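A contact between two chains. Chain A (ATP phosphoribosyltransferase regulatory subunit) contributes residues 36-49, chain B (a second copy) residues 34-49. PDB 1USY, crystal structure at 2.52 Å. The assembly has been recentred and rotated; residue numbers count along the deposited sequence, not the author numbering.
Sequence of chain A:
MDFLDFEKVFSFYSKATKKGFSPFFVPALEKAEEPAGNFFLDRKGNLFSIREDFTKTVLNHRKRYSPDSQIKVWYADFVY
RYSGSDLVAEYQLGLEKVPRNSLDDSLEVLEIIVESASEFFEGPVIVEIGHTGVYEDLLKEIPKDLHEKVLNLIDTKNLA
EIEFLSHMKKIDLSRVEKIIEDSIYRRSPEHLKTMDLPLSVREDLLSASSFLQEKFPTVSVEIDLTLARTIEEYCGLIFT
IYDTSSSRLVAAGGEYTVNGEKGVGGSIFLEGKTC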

ATOM      1  N   ALA A  36      -6.404  -7.747   7.025  1.00 46.14           N
ATOM      2  CA  ALA A  36      -6.577  -8.163   8.423  1.00 49.52           C
ATOM      3  C   ALA A  36      -5.627  -7.475   9.426  1.00 52.76           C
ATOM      4  O   ALA A  36      -4.787  -8.129  10.080  1.00 52.96           O
ATOM      5  CB  ALA A  36      -6.463  -9.712   8.544  1.00 50.13           C
ATOM      6  N   GLY A  37      -5.777  -6.160   9.576  1.00 53.38           N
ATOM      7  CA  GLY A  37      -4.970  -5.407  10.529  1.00 51.53           C
ATOM      8  C   GLY A  37      -3.679  -4.903   9.911  1.00 46.31           C
ATOM      9  O   GLY A  37      -3.701  -4.152   8.926  1.00 49.67           O
ATOM     10  N   ASN A  38      -2.563  -5.299  10.513  1.00 38.63           N
ATOM     11  CA  ASN A  38      -1.239  -5.062   9.956  1.00 32.37           C
ATOM     12  C   ASN A  38      -1.081  -5.823   8.628  1.00 25.40           C
ATOM     13  O   ASN A  38      -1.299  -7.045   8.551  1.00 24.59           O
ATOM     14  CB  ASN A  38      -0.157  -5.473  10.992  1.00 32.04           C
ATOM     15  CG  ASN A  38      -0.343  -4.781  12.350  1.00 32.86           C
ATOM     16  OD1 ASN A  38      -0.567  -3.572  12.397  1.00 37.11           O
ATOM     17  ND2 ASN A  38      -0.279  -5.547  13.451  1.00 28.66           N
ATOM     18  N   PHE A  39      -0.744  -5.108   7.572  1.00 17.39           N
ATOM     19  CA  PHE A  39      -0.571  -5.744   6.277  1.00 18.84           C
ATOM     20  C   PHE A  39       0.394  -4.945   5.416  1.00 18.96           C
ATOM     21  O   PHE A  39       0.739  -3.826   5.774  1.00 14.93           O
ATOM     22  CB  PHE A  39      -1.921  -5.999   5.576  1.00 18.83           C
ATOM     23  CG  PHE A  39      -2.649  -4.759   5.173  1.00 22.93           C
ATOM     24  CD1 PHE A  39      -2.109  -3.879   4.234  1.00 22.12           C
ATOM     25  CD2 PHE A  39      -3.890  -4.468   5.719  1.00 25.62           C
ATOM     26  CE1 PHE A  39      -2.794  -2.720   3.872  1.00 25.15           C
ATOM     27  CE2 PHE A  39      -4.597  -3.305   5.358  1.00 21.23           C
ATOM     28  CZ  PHE A  39      -4.045  -2.436   4.434  1.00 25.01           C
ATOM     29  N   PHE A  40       0.850  -5.537   4.306  1.00 19.52           N
ATOM     30  CA  PHE A  40       1.828  -4.901   3.436  1.00 17.59           C
ATOM     31  C   PHE A  40       1.400  -5.020   1.979  1.00 20.29           C
ATOM     32  O   PHE A  40       0.993  -6.093   1.541  1.00 21.78           O
ATOM     33  CB  PHE A  40       3.226  -5.519   3.618  1.00 18.27           C
ATOM     34  CG  PHE A  40       3.834  -5.302   4.977  1.00 16.72           C
ATOM     35  CD1 PHE A  40       3.415  -6.048   6.069  1.00 15.89           C
ATOM     36  CD2 PHE A  40       4.853  -4.358   5.161  1.00 20.82           C
ATOM     37  CE1 PHE A  40       3.971  -5.831   7.351  1.00 22.26           C
ATOM     38  CE2 PHE A  40       5.425  -4.134   6.440  1.00 18.49           C
ATOM     39  CZ  PHE A  40       4.974  -4.861   7.532  1.00 18.19           C
ATOM     40  N   LEU A  41       1.516  -3.920   1.238  1.00 15.62           N
ATOM     41  CA  LEU A  41       1.252  -3.891  -0.180  1.00 19.69           C
ATOM     42  C   LEU A  41       2.536  -3.667  -0.961  1.00 21.12           C
ATOM     43  O   LEU A  41       3.256  -2.703  -0.680  1.00 17.30           O
ATOM     44  CB  LEU A  41       0.326  -2.710  -0.523  1.00 24.68           C
ATOM     45  CG  LEU A  41      -1.188  -2.758  -0.373  1.00 29.86           C
ATOM     46  CD1 LEU A  41      -1.831  -1.590  -1.130  1.00 21.29           C
ATOM     47  CD2 LEU A  41      -1.705  -4.099  -0.885  1.00 34.01           C
ATOM     48  N   ASP A  42       2.791  -4.505  -1.980  1.00 20.86           N
ATOM     49  CA  ASP A  42       3.922  -4.309  -2.881  1.00 19.41           C
ATOM     50  C   ASP A  42       3.472  -3.678  -4.192  1.00 22.18           C
ATOM     51  O   ASP A  42       2.271  -3.601  -4.464  1.00 26.13           O
ATOM     52  CB  ASP A  42       4.694  -5.616  -3.092  1.00 21.55           C
ATOM     53  CG  ASP A  42       3.927  -6.646  -3.927  1.00 26.56           C
ATOM     54  OD1 ASP A  42       4.304  -7.845  -3.846  1.00 24.93           O
ATOM     55  OD2 ASP A  42       2.956  -6.376  -4.680  1.00 21.51           O
ATOM     56  N   ARG A  43       4.414  -3.216  -5.011  1.00 22.37           N
ATOM     57  CA  ARG A  43       4.041  -2.532  -6.247  1.00 25.14           C
ATOM     58  C   ARG A  43       3.439  -3.482  -7.313  1.00 26.30           C
ATOM     59  O   ARG A  43       3.432  -3.174  -8.525  1.00 26.92           O
ATOM     60  CB  ARG A  43       5.230  -1.740  -6.806  1.00 29.14           C
ATOM     61  CG  ARG A  43       4.853  -0.354  -7.318  1.00 31.23           C
ATOM     62  CD  ARG A  43       5.486   0.040  -8.650  1.00 40.24           C
ATOM     63  NE  ARG A  43       6.763   0.741  -8.477  1.00 43.15           N
ATOM     64  CZ  ARG A  43       7.960   0.151  -8.427  1.00 42.24           C
ATOM     65  NH1 ARG A  43       8.076  -1.167  -8.545  1.00 43.54           N
ATOM     66  NH2 ARG A  43       9.050   0.885  -8.264  1.00 42.16           N
ATOM     67  N   LYS A  44       2.909  -4.616  -6.848  1.00 23.44           N
ATOM     68  CA  LYS A  44       2.450  -5.689  -7.732  1.00 21.16           C
ATOM     69  C   LYS A  44       1.020  -6.091  -7.452  1.00 19.54           C
ATOM     70  O   LYS A  44       0.491  -6.983  -8.111  1.00 22.10           O
ATOM     71  CB  LYS A  44       3.362  -6.920  -7.610  1.00 19.70           C
ATOM     72  CG  LYS A  44       4.326  -7.033  -8.773  1.00 22.82           C
ATOM     73  CD  LYS A  44       5.208  -8.233  -8.654  1.00 20.96           C
ATOM     74  CE  LYS A  44       6.643  -7.914  -9.034  1.00 23.32           C
ATOM     75  NZ  LYS A  44       6.750  -7.180 -10.328  1.00 27.85           N
ATOM     76  N   GLY A  45       0.406  -5.439  -6.469  1.00 16.63           N
ATOM     77  CA  GLY A  45      -0.955  -5.737  -6.075  1.00 20.00           C
ATOM     78  C   GLY A  45      -1.081  -6.761  -4.964  1.00 23.48           C
ATOM     79  O   GLY A  45      -2.173  -6.964  -4.439  1.00 28.96           O
ATOM     80  N   ASN A  46       0.020  -7.403  -4.595  1.00 18.65           N
ATOM     81  CA  ASN A  46      -0.041  -8.439  -3.603  1.00 18.91           C
ATOM     82  C   ASN A  46      -0.324  -7.810  -2.265  1.00 20.46           C
ATOM     83  O   ASN A  46       0.178  -6.734  -1.971  1.00 25.09           O
ATOM     84  CB  ASN A  46       1.293  -9.193  -3.511  1.00 21.75           C
ATOM     85  CG  ASN A  46       1.625  -9.983  -4.757  1.00 19.72           C
ATOM     86  OD1 ASN A  46       0.995 -11.001  -5.052  1.00 23.67           O
ATOM     87  ND2 ASN A  46       2.644  -9.535  -5.478  1.00 12.00           N
ATOM     88  N   LEU A  47      -1.115  -8.482  -1.442  1.00 17.01           N
ATOM     89  CA  LEU A  47      -1.296  -8.044  -0.080  1.00 13.55           C
ATOM     90  C   LEU A  47      -0.722  -9.116   0.810  1.00 14.63           C
ATOM     91  O   LEU A  47      -0.945 -10.304   0.564  1.00 14.15           O
ATOM     92  CB  LEU A  47      -2.773  -7.816   0.212  1.00 17.61           C
ATOM     93  CG  LEU A  47      -3.101  -7.047   1.490  1.00 19.63           C
ATOM     94  CD1 LEU A  47      -4.157  -6.019   1.189  1.00 22.57           C
ATOM     95  CD2 LEU A  47      -3.559  -7.979   2.613  1.00 25.49           C
ATOM     96  N   PHE A  48       0.029  -8.706   1.835  1.00  9.11           N
ATOM     97  CA  PHE A  48       0.694  -9.656   2.689  1.00  6.30           C
ATOM     98  C   PHE A  48       0.449  -9.391   4.156  1.00 11.15           C
ATOM     99  O   PHE A  48       0.200  -8.262   4.577  1.00 18.49           O
ATOM    100  CB  PHE A  48       2.197  -9.617   2.478  1.00  9.58           C
ATOM    101  CG  PHE A  48       2.646  -9.957   1.101  1.00  7.69           C
ATOM    102  CD1 PHE A  48       2.991  -8.937   0.199  1.00  8.85           C
ATOM    103  CD2 PHE A  48       2.782 -11.299   0.700  1.00 10.32           C
ATOM    104  CE1 PHE A  48       3.433  -9.257  -1.115  1.00  9.21           C
ATOM    105  CE2 PHE A  48       3.235 -11.636  -0.610  1.00  2.00           C
ATOM    106  CZ  PHE A  48       3.566 -10.611  -1.502  1.00  4.50           C
ATOM    107  N   SER A  49       0.540 -10.449   4.946  1.00  9.34           N
ATOM    108  CA  SER A  49       0.580 -10.335   6.376  1.00 11.39           C
ATOM    109  C   SER A  49       2.027 -10.642   6.785  1.00 14.78           C
ATOM    110  O   SER A  49       2.782 -11.216   5.995  1.00 15.94           O
ATOM    111  CB  SER A  49      -0.398 -11.330   6.987  1.00 12.80           C
ATOM    112  OG  SER A  49       0.023 -12.678   6.791  1.00 19.99           O
TER
ATOM    113  N   GLU B  34      13.680   5.554   0.424  1.00 48.23           N
ATOM    114  CA  GLU B  34      13.296   5.920  -0.933  1.00 49.75           C
ATOM    115  C   GLU B  34      12.654   4.750  -1.671  1.00 45.90           C
ATOM    116  O   GLU B  34      13.111   3.616  -1.551  1.00 44.71           O
ATOM    117  CB  GLU B  34      14.503   6.457  -1.709  1.00 53.26           C
ATOM    118  CG  GLU B  34      14.493   7.979  -1.862  1.00 61.56           C
ATOM    119  CD  GLU B  34      15.413   8.463  -2.972  1.00 65.41           C
ATOM    120  OE1 GLU B  34      14.944   8.629  -4.119  1.00 68.66           O
ATOM    121  OE2 GLU B  34      16.613   8.676  -2.698  1.00 68.21           O
ATOM    122  N   PRO B  35      11.593   5.028  -2.430  1.00 44.69           N
ATOM    123  CA  PRO B  35      10.880   3.983  -3.178  1.00 43.29           C
ATOM    124  C   PRO B  35      11.715   3.388  -4.318  1.00 43.47           C
ATOM    125  O   PRO B  35      11.356   3.521  -5.481  1.00 42.63           O
ATOM    126  CB  PRO B  35       9.658   4.729  -3.741  1.00 43.05           C
ATOM    127  CG  PRO B  35       9.580   6.027  -2.995  1.00 38.66           C
ATOM    128  CD  PRO B  35      10.985   6.360  -2.634  1.00 41.21           C
ATOM    129  N   ALA B  36      12.827   2.748  -3.982  1.00 42.61           N
ATOM    130  CA  ALA B  36      13.619   2.042  -4.978  1.00 44.38           C
ATOM    131  C   ALA B  36      13.077   0.620  -5.195  1.00 43.83           C
ATOM    132  O   ALA B  36      12.643  -0.043  -4.242  1.00 44.06           O
ATOM    133  CB  ALA B  36      15.106   2.012  -4.574  1.00 45.11           C
ATOM    134  N   GLY B  37      13.092   0.186  -6.456  1.00 41.99           N
ATOM    135  CA  GLY B  37      12.708  -1.154  -6.879  1.00 36.30           C
ATOM    136  C   GLY B  37      11.509  -1.790  -6.203  1.00 32.92           C
ATOM    137  O   GLY B  37      10.429  -1.202  -6.102  1.00 28.58           O
ATOM    138  N   ASN B  38      11.712  -3.023  -5.756  1.00 31.27           N
ATOM    139  CA  ASN B  38      10.706  -3.753  -5.030  1.00 27.16           C
ATOM    140  C   ASN B  38      10.617  -3.182  -3.633  1.00 27.97           C
ATOM    141  O   ASN B  38      11.540  -3.325  -2.815  1.00 28.60           O
ATOM    142  CB  ASN B  38      11.066  -5.223  -4.987  1.00 29.92           C
ATOM    143  CG  ASN B  38      10.909  -5.878  -6.321  1.00 30.88           C
ATOM    144  OD1 ASN B  38       9.942  -5.616  -7.031  1.00 35.76           O
ATOM    145  ND2 ASN B  38      11.854  -6.747  -6.680  1.00 34.34           N
ATOM    146  N   PHE B  39       9.522  -2.480  -3.380  1.00 21.77           N
ATOM    147  CA  PHE B  39       9.279  -2.010  -2.059  1.00 17.55           C
ATOM    148  C   PHE B  39       7.969  -2.591  -1.538  1.00 17.47           C
ATOM    149  O   PHE B  39       7.207  -3.172  -2.310  1.00 15.50           O
ATOM    150  CB  PHE B  39       9.366  -0.484  -2.003  1.00 21.23           C
ATOM    151  CG  PHE B  39       8.255   0.235  -2.707  1.00 23.64           C
ATOM    152  CD1 PHE B  39       8.539   1.085  -3.767  1.00 24.96           C
ATOM    153  CD2 PHE B  39       6.938   0.115  -2.285  1.00 22.40           C
ATOM    154  CE1 PHE B  39       7.543   1.768  -4.404  1.00 23.29           C
ATOM    155  CE2 PHE B  39       5.927   0.795  -2.928  1.00 23.09           C
ATOM    156  CZ  PHE B  39       6.228   1.635  -3.977  1.00 24.66           C
ATOM    157  N   PHE B  40       7.762  -2.469  -0.227  1.00 15.15           N
ATOM    158  CA  PHE B  40       6.561  -2.890   0.469  1.00 14.66           C
ATOM    159  C   PHE B  40       6.116  -1.691   1.278  1.00 16.08           C
ATOM    160  O   PHE B  40       6.922  -1.043   1.935  1.00 18.00           O
ATOM    161  CB  PHE B  40       6.836  -4.081   1.393  1.00 18.14           C
ATOM    162  CG  PHE B  40       7.275  -5.349   0.655  1.00 19.90           C
ATOM    163  CD1 PHE B  40       8.592  -5.536   0.280  1.00 22.44           C
ATOM    164  CD2 PHE B  40       6.348  -6.337   0.334  1.00 13.58           C
ATOM    165  CE1 PHE B  40       8.976  -6.692  -0.410  1.00 25.60           C
ATOM    166  CE2 PHE B  40       6.706  -7.469  -0.333  1.00 14.30           C
ATOM    167  CZ  PHE B  40       8.024  -7.660  -0.716  1.00 23.94           C
ATOM    168  N   LEU B  41       4.829  -1.383   1.179  1.00 12.66           N
ATOM    169  CA  LEU B  41       4.223  -0.321   1.898  1.00  8.04           C
ATOM    170  C   LEU B  41       3.400  -0.883   3.015  1.00 13.84           C
ATOM    171  O   LEU B  41       2.718  -1.896   2.902  1.00 13.35           O
ATOM    172  CB  LEU B  41       3.320   0.512   0.992  1.00 13.42           C
ATOM    173  CG  LEU B  41       3.657   1.995   0.929  1.00 11.78           C
ATOM    174  CD1 LEU B  41       2.753   2.683  -0.048  1.00 21.39           C
ATOM    175  CD2 LEU B  41       3.491   2.647   2.276  1.00 18.26           C
ATOM    176  N   ASP B  42       3.423  -0.133   4.089  1.00 16.90           N
ATOM    177  CA  ASP B  42       2.954  -0.564   5.363  1.00 16.14           C
ATOM    178  C   ASP B  42       1.762   0.337   5.754  1.00 15.65           C
ATOM    179  O   ASP B  42       1.661   1.505   5.326  1.00 10.50           O
ATOM    180  CB  ASP B  42       4.180  -0.478   6.287  1.00 18.76           C
ATOM    181  CG  ASP B  42       3.844  -0.388   7.712  1.00 15.37           C
ATOM    182  OD1 ASP B  42       2.875   0.290   8.040  1.00 22.33           O
ATOM    183  OD2 ASP B  42       4.522  -0.934   8.592  1.00 15.88           O
ATOM    184  N   ARG B  43       0.842  -0.240   6.521  1.00 12.78           N
ATOM    185  CA  ARG B  43      -0.289   0.494   7.107  1.00 18.49           C
ATOM    186  C   ARG B  43       0.096   1.656   8.047  1.00 12.78           C
ATOM    187  O   ARG B  43      -0.744   2.191   8.712  1.00 15.72           O
ATOM    188  CB  ARG B  43      -1.212  -0.501   7.848  1.00 21.21           C
ATOM    189  CG  ARG B  43      -2.505   0.083   8.439  1.00 20.66           C
ATOM    190  CD  ARG B  43      -3.810  -0.551   7.952  1.00 16.76           C
ATOM    191  NE  ARG B  43      -4.980   0.240   8.331  1.00 13.73           N
ATOM    192  CZ  ARG B  43      -5.083   1.570   8.208  1.00 19.86           C
ATOM    193  NH1 ARG B  43      -4.070   2.271   7.697  1.00 20.92           N
ATOM    194  NH2 ARG B  43      -6.197   2.210   8.590  1.00  5.70           N
ATOM    195  N   LYS B  44       1.361   2.047   8.094  1.00 16.46           N
ATOM    196  CA  LYS B  44       1.801   3.126   8.981  1.00 19.75           C
ATOM    197  C   LYS B  44       2.599   4.208   8.240  1.00 22.49           C
ATOM    198  O   LYS B  44       3.077   5.157   8.852  1.00 27.55           O
ATOM    199  CB  LYS B  44       2.660   2.574  10.129  1.00 17.29           C
ATOM    200  CG  LYS B  44       2.055   1.413  10.906  1.00 21.76           C
ATOM    201  CD  LYS B  44       1.319   1.869  12.167  1.00 23.64           C
ATOM    202  CE  LYS B  44       0.930   0.695  13.058  1.00 23.12           C
ATOM    203  NZ  LYS B  44       0.628  -0.547  12.279  1.00 25.45           N
ATOM    204  N   GLY B  45       2.757   4.061   6.929  1.00 23.70           N
ATOM    205  CA  GLY B  45       3.586   4.972   6.159  1.00 20.06           C
ATOM    206  C   GLY B  45       4.986   4.465   5.823  1.00 20.68           C
ATOM    207  O   GLY B  45       5.656   5.097   4.991  1.00 16.06           O
ATOM    208  N   ASN B  46       5.413   3.348   6.444  1.00 13.32           N
ATOM    209  CA  ASN B  46       6.772   2.836   6.288  1.00 10.15           C
ATOM    210  C   ASN B  46       6.941   2.207   4.918  1.00 14.81           C
ATOM    211  O   ASN B  46       6.026   1.558   4.419  1.00 21.45           O
ATOM    212  CB  ASN B  46       7.108   1.767   7.354  1.00 12.62           C
ATOM    213  CG  ASN B  46       6.995   2.281   8.792  1.00 14.52           C
ATOM    214  OD1 ASN B  46       7.580   3.316   9.138  1.00 16.17           O
ATOM    215  ND2 ASN B  46       6.243   1.553   9.640  1.00  6.45           N
ATOM    216  N   LEU B  47       8.103   2.397   4.299  1.00 14.11           N
ATOM    217  CA  LEU B  47       8.462   1.643   3.100  1.00  9.80           C
ATOM    218  C   LEU B  47       9.469   0.610   3.505  1.00  9.34           C
ATOM    219  O   LEU B  47      10.296   0.875   4.361  1.00  6.62           O
ATOM    220  CB  LEU B  47       9.133   2.533   2.085  1.00 11.60           C
ATOM    221  CG  LEU B  47       8.210   3.258   1.139  1.00 20.79           C
ATOM    222  CD1 LEU B  47       8.995   4.365   0.492  1.00 26.79           C
ATOM    223  CD2 LEU B  47       7.703   2.315   0.109  1.00 25.95           C
ATOM    224  N   PHE B  48       9.437  -0.556   2.876  1.00  9.08           N
ATOM    225  CA  PHE B  48      10.404  -1.588   3.226  1.00 13.88           C
ATOM    226  C   PHE B  48      11.051  -2.200   1.993  1.00 16.83           C
ATOM    227  O   PHE B  48      10.422  -2.289   0.947  1.00 18.02           O
ATOM    228  CB  PHE B  48       9.739  -2.700   4.070  1.00 11.99           C
ATOM    229  CG  PHE B  48       9.316  -2.266   5.464  1.00  4.38           C
ATOM    230  CD1 PHE B  48       7.995  -1.992   5.748  1.00  4.51           C
ATOM    231  CD2 PHE B  48      10.245  -2.167   6.493  1.00  8.39           C
ATOM    232  CE1 PHE B  48       7.594  -1.603   7.048  1.00  8.97           C
ATOM    233  CE2 PHE B  48       9.858  -1.779   7.775  1.00  5.96           C
ATOM    234  CZ  PHE B  48       8.526  -1.510   8.053  1.00  3.35           C
ATOM    235  N   SER B  49      12.311  -2.602   2.122  1.00 16.13           N
ATOM    236  CA  SER B  49      12.896  -3.549   1.193  1.00 18.00           C
ATOM    237  C   SER B  49      12.879  -4.878   1.875  1.00 19.69           C
ATOM    238  O   SER B  49      12.917  -4.955   3.107  1.00 13.98           O
ATOM    239  CB  SER B  49      14.337  -3.206   0.812  1.00 21.88           C
ATOM    240  OG  SER B  49      14.957  -2.448   1.827  1.00 39.91           O
TER

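The contact is built on a short antiparallel pairing of identical strands, centred where A:Leu41 faces B:Leu41. Backbone bonds run both ways there: A:Leu41 N to B:Leu41 O at 2.9 Å and B:Leu41 N to A:Leu41 O at 2.8 Å. Next to this pair the backbone N and O of A:Phe40 and B:Phe40 turn to their own chains, and what crosses is CA-H...O contacts, such as A:Phe40 CA to B:Leu41 O at 3.2 Å.

Within each chain, strand 47-49 flanks the pairing strand in a hairpin, whose bonds set A:Phe48 beside A:Phe40 and B:Phe48 beside B:Phe40. A:Phe40 and B:Phe40, both chi1 m, lie on the face shared with A:Asp42 and B:Asp42. A:Phe40 CE2 comes 3.4 Å from B:Phe48 CE1, and reciprocally B:Phe40 CE2 is 3.8 Å from A:Phe48 CE1. The rings meet obliquely, and all four phenylalanines are buried. The two leucines take the other face, their ends leading away from the partner strand, so the central pair is joined mainly through backbone.

A:Asp42 and B:Asp42 are buried too, tolerably for acids, each carboxylate being bonded within its own turn and also elsewhere in the structure. A:Asp42, chi1 p, accepts from A:Asn46 ND2 at OD1 (2.9 Å) and from A:Asn46 N at OD2 (3.1 Å). B:Asp42 is t instead, with a weak bond from B:Asn46 ND2 to B:Asp42 OD2 (3.2 Å) and a very short one from B:Lys44 N to B:Asp42 OD1 (2.3 Å). A:Gly45 and B:Gly45 close the turns at positive phi, where a CB would jam against the preceding carbonyl.

At the margins, long side chains reach across. A:Phe39 and B:Phe39, both chi1 p, start sideways but bring their ends nearer the partner's arginine. A:Arg43 lays its guanidinium with one face over B:Phe39 CE1, while A:Arg43 NH2 stands 3.3 Å from B:Gly37 O. B:Arg43, chi1 t, brings CD within 3.9 Å of A:Phe39 CE2, so its aliphatic part packs against the ring. B:Lys44 NZ gives A:Asn38 OD1 a weak bond at 3.3 Å. Between the two stretches, 727 Å² is buried, both sides summed.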